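Local coordinates for cobalamin biosynthesis protein CobN (Mycobacterium tuberculosis, PDB 7C6O), which is the large, catalytic subunit of cobaltochelatase, the enzyme that inserts cobalt into the corrin ring during cobalamin biosynthesis, at residues T391-V396 and L701-Q706. Residues are numbered along the deposited sequence; the frame is centred on the assembly and turned at random.
Sequences TPASAV and LHILGQ
Ser394 and Leu704 illustrate how a serine near the start of a helix can hold a distant loop, here the one between strand 696-698 and helix 710-722, some 300 residues beyond helix 391-405. The motif on the loop side is a type II beta turn, Ile703 to Gln706, closed by a backbone bond from Gln706 N to Ile703 O; it packs, largely buried, on the first turn of helix 391-405. Leu704 N gives its hydrogen to Ser394 OG at 3.0 Å, with a nearly straight N-H...O angle of 169°. The same hydroxyl is hydrogen-bonded to Asp390 O, so one oxygen links the helix start to the turn. With chi1 at -62°, Ser394 sets OG beside its own backbone N and anti to its carbonyl carbon, where it meets both partners.

Apolar groups lie to both sides of this bond. Leu704 directs its CB at the helix, and that carbon packs against Ser394 CB at 3.7 Å. Ile703 passes alongside Ala393 instead: its extended CG1-CD1 branch brings CD1 to 3.9 Å from Ala393 CB. The other branch places Ile703 CG2 4.1 Å from Ala393 O. Backbone hydrogen bonds between His702 and both Gly388 and Asp390 continue the attachment just ahead of the helix. The imidazole of His702 is held by the carboxylate of Glu807, whose OE1 accepts hydrogen bonds from both His702 NE2 and Gly705 N.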
# COMPACT_ATOMS: atom_id res chain seq x y z
N THR A 391 -12.47 -15.15 8.27
CA THR A 391 -11.52 -16.05 7.61
C THR A 391 -11.98 -17.50 7.59
O THR A 391 -11.88 -18.14 6.53
CB THR A 391 -10.14 -15.91 8.26
OG1 THR A 391 -10.03 -14.61 8.87
CG2 THR A 391 -9.04 -16.07 7.23
N PRO A 392 -12.47 -18.09 8.69
CA PRO A 392 -12.90 -19.50 8.61
C PRO A 392 -14.07 -19.71 7.66
O PRO A 392 -14.05 -20.68 6.89
CB PRO A 392 -13.27 -19.84 10.06
CG PRO A 392 -12.48 -18.87 10.88
CD PRO A 392 -12.50 -17.60 10.09
N ALA A 393 -15.08 -18.85 7.71
CA ALA A 393 -16.22 -19.01 6.80
C ALA A 393 -15.81 -18.77 5.35
O ALA A 393 -16.31 -19.45 4.44
CB ALA A 393 -17.35 -18.07 7.20
N SER A 394 -14.90 -17.82 5.12
CA SER A 394 -14.40 -17.59 3.77
C SER A 394 -13.60 -18.78 3.26
O SER A 394 -13.71 -19.15 2.08
CB SER A 394 -13.54 -16.32 3.74
OG SER A 394 -14.30 -15.18 4.10
N ALA A 395 -12.80 -19.39 4.13
CA ALA A 395 -12.05 -20.58 3.74
C ALA A 395 -12.98 -21.73 3.38
O ALA A 395 -12.77 -22.42 2.38
CB ALA A 395 -11.09 -20.99 4.86
N VAL A 396 -14.02 -21.94 4.19
CA VAL A 396 -14.99 -22.99 3.89
C VAL A 396 -15.64 -22.74 2.54
O VAL A 396 -15.72 -23.63 1.68
CB VAL A 396 -16.05 -23.10 5.01
CG1 VAL A 396 -17.23 -23.94 4.55
CG2 VAL A 396 -15.43 -23.69 6.27
N LEU A 701 -19.07 -9.56 9.84
CA LEU A 701 -17.83 -9.67 9.11
C LEU A 701 -18.14 -10.12 7.69
O LEU A 701 -19.14 -10.80 7.44
CB LEU A 701 -16.87 -10.67 9.77
CG LEU A 701 -16.44 -10.35 11.20
CD1 LEU A 701 -15.61 -11.48 11.79
CD2 LEU A 701 -15.67 -9.04 11.24
N HIS A 702 -17.28 -9.73 6.75
CA HIS A 702 -17.49 -10.12 5.37
C HIS A 702 -17.11 -11.58 5.17
O HIS A 702 -16.14 -12.07 5.76
CB HIS A 702 -16.67 -9.25 4.41
CG HIS A 702 -16.89 -9.59 2.97
ND1 HIS A 702 -18.12 -9.48 2.36
CD2 HIS A 702 -16.04 -10.06 2.03
CE1 HIS A 702 -18.02 -9.86 1.10
NE2 HIS A 702 -16.76 -10.21 0.87
N ILE A 703 -17.90 -12.28 4.36
CA ILE A 703 -17.60 -13.63 3.92
C ILE A 703 -17.32 -13.57 2.42
O ILE A 703 -18.13 -13.03 1.66
CB ILE A 703 -18.74 -14.61 4.23
CG1 ILE A 703 -18.97 -14.70 5.74
CG2 ILE A 703 -18.44 -15.99 3.66
CD1 ILE A 703 -20.12 -15.62 6.11
N LEU A 704 -16.17 -14.11 2.02
CA LEU A 704 -15.73 -14.03 0.63
C LEU A 704 -16.82 -14.52 -0.31
O LEU A 704 -17.38 -15.60 -0.14
CB LEU A 704 -14.46 -14.86 0.46
CG LEU A 704 -13.34 -14.36 -0.44
CD1 LEU A 704 -12.93 -12.95 -0.05
CD2 LEU A 704 -12.14 -15.30 -0.35
N GLY A 705 -17.14 -13.69 -1.31
CA GLY A 705 -18.12 -14.03 -2.31
C GLY A 705 -19.57 -13.82 -1.92
O GLY A 705 -20.46 -14.11 -2.74
N GLN A 706 -19.84 -13.32 -0.73
CA GLN A 706 -21.21 -13.19 -0.21
C GLN A 706 -21.61 -11.72 -0.24
O GLN A 706 -21.21 -10.94 0.63
CB GLN A 706 -21.29 -13.77 1.20
CG GLN A 706 -22.64 -13.60 1.88
CD GLN A 706 -22.66 -14.23 3.25
OE1 GLN A 706 -22.78 -13.54 4.27
NE2 GLN A 706 -22.53 -15.56 3.30